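Local coordinates for putative malic enzyme ((S)-malate:NAD+ oxidoreductase (decarboxylating)) (Streptococcus pyogenes, PDB 2A9F), which probably catalyses the divalent-metal-dependent oxidative decarboxylation of (S)-malate with NAD+, at residues Thr167-Leu172 and Val322-Gly327; Ala174-Leu179 and Gly351-Val356. All coordinates share one frame; numbering follows the deposited sequence.

Interaction 1: Thr167-Leu172 and Val322-Gly327; sequences TAIVVL and VLAFPG
The carbonyl oxygen T167 O takes two backbone N-H groups, that of V171 at 2.7 Å from its N and, weakly, that of V170 at 3.0 Å from its N, in a helical turn that carries V170 up to A324 and L323. Across the contact everything is apolar. V170 forks over the opposing chain, and its two methyls do separate work: CG2 approaches A324 CB to 4.0 Å, whereas CG1 meets the CD1 branch of L323 at 4.2 Å. The torsion accounts for this division, because V170 CG1 lies anti to its own backbone N (chi1 179°), which sets CG2 beside that N. I169 adds a looser touch through its stem, with its CB 4.4 Å from A324 CB. A324 is thus approached by two successive residues of the helix, and the nearest CA pair, V170 with A324 at 6.8 Å, shows how closely a small side chain lets the backbones come.

A324 is the N-cap residue of helix 325-335, so the contact falls where a 3-10 segment gives way to that helix, in the family's NAD-binding domain. The packing partner, helix 162-180, carries the magnesium ligand D163 in its first turn, and the side chain of A324 is about 9 Å from that of K95, the predicted proton acceptor, while L323 is near N320, predicted to bind (S)-malate. F325 turns to another neighbour, helix 85-102, where it touches K95 and L98. V170 also touches I319, while I169 reaches A348 of helix 342-354 and L323 packs on I352 of the same helix.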
# COMPACT_ATOMS: atom_id res chain seq x y z
N THR A 167 -10.08 10.72 -19.44
CA THR A 167 -10.08 11.59 -20.61
C THR A 167 -11.51 11.96 -20.96
O THR A 167 -11.75 13.03 -21.52
CB THR A 167 -9.43 10.91 -21.82
OG1 THR A 167 -10.10 9.67 -22.09
CG2 THR A 167 -7.96 10.66 -21.54
N ALA A 168 -12.44 11.08 -20.62
CA ALA A 168 -13.85 11.31 -20.89
C ALA A 168 -14.26 12.62 -20.23
O ALA A 168 -14.89 13.47 -20.87
CB ALA A 168 -14.68 10.17 -20.34
N ILE A 169 -13.89 12.76 -18.97
CA ILE A 169 -14.21 13.96 -18.19
C ILE A 169 -13.52 15.19 -18.75
O ILE A 169 -14.01 16.31 -18.60
CB ILE A 169 -13.78 13.81 -16.73
CG1 ILE A 169 -14.37 12.55 -16.13
CG2 ILE A 169 -14.24 15.01 -15.94
CD1 ILE A 169 -13.61 12.05 -14.94
N VAL A 170 -12.37 15.00 -19.38
CA VAL A 170 -11.65 16.14 -19.93
C VAL A 170 -12.21 16.46 -21.30
O VAL A 170 -12.16 17.61 -21.75
CB VAL A 170 -10.14 15.86 -20.02
CG1 VAL A 170 -9.42 17.06 -20.61
CG2 VAL A 170 -9.61 15.56 -18.63
N VAL A 171 -12.75 15.45 -21.97
CA VAL A 171 -13.34 15.66 -23.28
C VAL A 171 -14.66 16.39 -23.06
O VAL A 171 -15.02 17.28 -23.82
CB VAL A 171 -13.59 14.33 -24.00
CG1 VAL A 171 -14.43 14.56 -25.26
CG2 VAL A 171 -12.24 13.70 -24.37
N LEU A 172 -15.34 16.02 -21.98
CA LEU A 172 -16.60 16.64 -21.65
C LEU A 172 -16.37 18.10 -21.30
O LEU A 172 -17.22 18.96 -21.59
CB LEU A 172 -17.25 15.91 -20.48
CG LEU A 172 -18.71 16.28 -20.20
CD1 LEU A 172 -19.52 16.23 -21.50
CD2 LEU A 172 -19.29 15.32 -19.19
N VAL A 322 -4.54 14.15 -16.53
CA VAL A 322 -4.05 14.97 -15.44
C VAL A 322 -5.01 16.00 -14.84
O VAL A 322 -5.10 16.12 -13.62
CB VAL A 322 -2.75 15.62 -15.87
CG1 VAL A 322 -2.14 16.34 -14.72
CG2 VAL A 322 -1.80 14.55 -16.38
N LEU A 323 -5.73 16.74 -15.68
CA LEU A 323 -6.68 17.75 -15.20
C LEU A 323 -7.90 17.16 -14.49
O LEU A 323 -8.78 17.91 -14.09
CB LEU A 323 -7.20 18.57 -16.38
CG LEU A 323 -6.13 19.21 -17.25
CD1 LEU A 323 -6.73 19.59 -18.58
CD2 LEU A 323 -5.56 20.41 -16.52
N ALA A 324 -7.96 15.84 -14.35
CA ALA A 324 -9.13 15.25 -13.72
C ALA A 324 -8.93 14.37 -12.49
O ALA A 324 -9.57 14.60 -11.47
CB ALA A 324 -9.95 14.49 -14.76
N PHE A 325 -8.06 13.37 -12.56
CA PHE A 325 -7.93 12.48 -11.41
C PHE A 325 -7.49 13.11 -10.09
O PHE A 325 -7.82 12.60 -9.03
CB PHE A 325 -7.07 11.24 -11.75
CG PHE A 325 -5.63 11.53 -12.06
CD1 PHE A 325 -4.70 11.69 -11.03
CD2 PHE A 325 -5.18 11.54 -13.38
CE1 PHE A 325 -3.34 11.85 -11.32
CE2 PHE A 325 -3.84 11.70 -13.68
CZ PHE A 325 -2.91 11.86 -12.65
N PRO A 326 -6.74 14.21 -10.14
CA PRO A 326 -6.35 14.78 -8.85
C PRO A 326 -7.56 15.38 -8.13
O PRO A 326 -7.91 14.96 -7.03
CB PRO A 326 -5.32 15.83 -9.24
CG PRO A 326 -4.68 15.25 -10.43
CD PRO A 326 -5.86 14.71 -11.21
N GLY A 327 -8.20 16.35 -8.77
CA GLY A 327 -9.35 17.02 -8.17
C GLY A 327 -10.51 16.14 -7.75
O GLY A 327 -11.11 16.36 -6.69

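Interaction 2: Ala174-Leu179 and Gly351-Val356; sequences AIFNSL and GIASLV
N177 lays its side-chain amide across V356 and alongside the end of helix 342-354. Its ND2 comes within 3.3 Å of V356 CG2, the two side chains running at a slant to each other, while the oxygen OD1 lies 3.8 Å from A353 CB; both are van der Waals contacts. The second torsion explains which end reaches which neighbour: at chi2 -5° OD1 is folded back almost eclipsing the CA of N177, so ND2 is the outermost atom. N177 ND2 also lies 3.6 Å from A353 O, without forming a hydrogen bond to it. The polar need of ND2 is met elsewhere, by a hydrogen bond to T363 O, which supports the modelled orientation of the amide.

A353 has a second neighbour on the facing helix. Its CB approaches F176 CB at 4.2 Å and stands obliquely to the F176 ring; the F176 side chain also touches I346, A349 and K350 of helix 342-354. The absence of a longer side chain at A353 agrees with the close backbone approach, 6.2 Å between the CA atoms of N177 and A353. V356 N still bonds to A353 O at 3.3 Å, but the chain has departed from the helix just before V356, at L355 (psi 14°).

On the other segment, S178 OG turns back to its own helix and donates to A174 O at 2.9 Å, tilted 17° from the carbonyl plane. The same residue packs on V284 and F286 of strand 284-287, with A174 and I175 also on F286. Helix 162-180 is therefore layered between strand 284-287 and helix 342-354, the layered alpha/beta arrangement expected of a Rossmann-type NAD-binding domain.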
# COMPACT_ATOMS: atom_id res chain seq x y z
N ALA A 174 -13.85 19.82 -22.45
CA ALA A 174 -13.37 20.40 -23.68
C ALA A 174 -14.51 20.81 -24.61
O ALA A 174 -14.33 21.65 -25.49
CB ALA A 174 -12.44 19.44 -24.40
N ILE A 175 -15.69 20.23 -24.44
CA ILE A 175 -16.78 20.64 -25.31
C ILE A 175 -17.52 21.79 -24.64
O ILE A 175 -17.91 22.73 -25.32
CB ILE A 175 -17.78 19.47 -25.67
CG1 ILE A 175 -18.95 19.42 -24.70
CG2 ILE A 175 -17.06 18.13 -25.70
CD1 ILE A 175 -20.08 18.57 -25.21
N PHE A 176 -17.71 21.74 -23.33
CA PHE A 176 -18.38 22.84 -22.64
C PHE A 176 -17.74 24.14 -23.14
O PHE A 176 -18.42 25.13 -23.45
CB PHE A 176 -18.19 22.74 -21.13
CG PHE A 176 -19.02 21.68 -20.48
CD1 PHE A 176 -18.52 20.98 -19.38
CD2 PHE A 176 -20.30 21.40 -20.93
CE1 PHE A 176 -19.30 20.01 -18.74
CE2 PHE A 176 -21.09 20.43 -20.30
CZ PHE A 176 -20.58 19.74 -19.20
N ASN A 177 -16.42 24.11 -23.24
CA ASN A 177 -15.70 25.27 -23.72
C ASN A 177 -15.83 25.40 -25.22
O ASN A 177 -15.73 26.50 -25.77
CB ASN A 177 -14.23 25.18 -23.31
CG ASN A 177 -13.99 25.72 -21.92
OD1 ASN A 177 -14.91 26.26 -21.29
ND2 ASN A 177 -12.76 25.59 -21.43
N SER A 178 -16.05 24.28 -25.90
CA SER A 178 -16.23 24.33 -27.33
C SER A 178 -17.59 24.92 -27.67
O SER A 178 -17.73 25.65 -28.64
CB SER A 178 -16.07 22.94 -27.93
OG SER A 178 -14.71 22.71 -28.20
N LEU A 179 -18.60 24.60 -26.86
CA LEU A 179 -19.94 25.12 -27.05
C LEU A 179 -19.86 26.64 -27.10
O LEU A 179 -20.29 27.27 -28.07
CB LEU A 179 -20.83 24.70 -25.88
CG LEU A 179 -20.95 23.20 -25.57
CD1 LEU A 179 -21.88 22.99 -24.39
CD2 LEU A 179 -21.47 22.47 -26.79
N GLY A 351 -15.83 22.39 -13.59
CA GLY A 351 -14.73 22.98 -12.85
C GLY A 351 -13.56 23.16 -13.79
O GLY A 351 -13.02 24.26 -13.94
N ILE A 352 -13.17 22.07 -14.43
CA ILE A 352 -12.07 22.14 -15.38
C ILE A 352 -12.38 23.24 -16.39
O ILE A 352 -11.51 24.05 -16.73
CB ILE A 352 -11.90 20.79 -16.12
CG1 ILE A 352 -11.32 19.74 -15.18
CG2 ILE A 352 -11.02 20.96 -17.35
CD1 ILE A 352 -10.80 18.50 -15.90
N ALA A 353 -13.63 23.27 -16.85
CA ALA A 353 -14.05 24.28 -17.83
C ALA A 353 -13.85 25.70 -17.32
O ALA A 353 -13.35 26.54 -18.05
CB ALA A 353 -15.53 24.06 -18.22
N SER A 354 -14.24 25.94 -16.07
CA SER A 354 -14.09 27.25 -15.44
C SER A 354 -12.69 27.87 -15.51
O SER A 354 -12.55 29.08 -15.37
CB SER A 354 -14.48 27.16 -13.96
OG SER A 354 -15.85 26.89 -13.79
N LEU A 355 -11.66 27.06 -15.72
CA LEU A 355 -10.29 27.57 -15.76
C LEU A 355 -9.82 28.20 -17.07
O LEU A 355 -8.62 28.42 -17.26
CB LEU A 355 -9.31 26.47 -15.35
CG LEU A 355 -9.14 26.20 -13.86
CD1 LEU A 355 -10.42 25.61 -13.27
CD2 LEU A 355 -7.98 25.24 -13.67
N VAL A 356 -10.74 28.48 -17.97
CA VAL A 356 -10.35 29.10 -19.22
C VAL A 356 -11.11 30.40 -19.38
O VAL A 356 -12.31 30.40 -19.65
CB VAL A 356 -10.61 28.17 -20.42
CG1 VAL A 356 -9.98 28.75 -21.69
CG2 VAL A 356 -10.03 26.79 -20.13

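In the fold
Both contacts use helix 162-180, at successive stretches whose contact centres lie 11 Å apart. Interaction 1 is the deeper: its four touching residues are all buried, and its centre is about 5 Å from that of the chain, against about 16 Å for interaction 2, which is partly buried. Its chemistry is purely aliphatic, close to the predicted catalytic and malate-binding residues, whereas interaction 2 brings in an asparagine amide and a phenylalanine. The two meet at I352, whose CD1 is 4.2 Å from V170 CG2. Helices 325-335 and 342-354 are consecutive in the chain, and helix 162-180 packs on the start of the first and the end of the second.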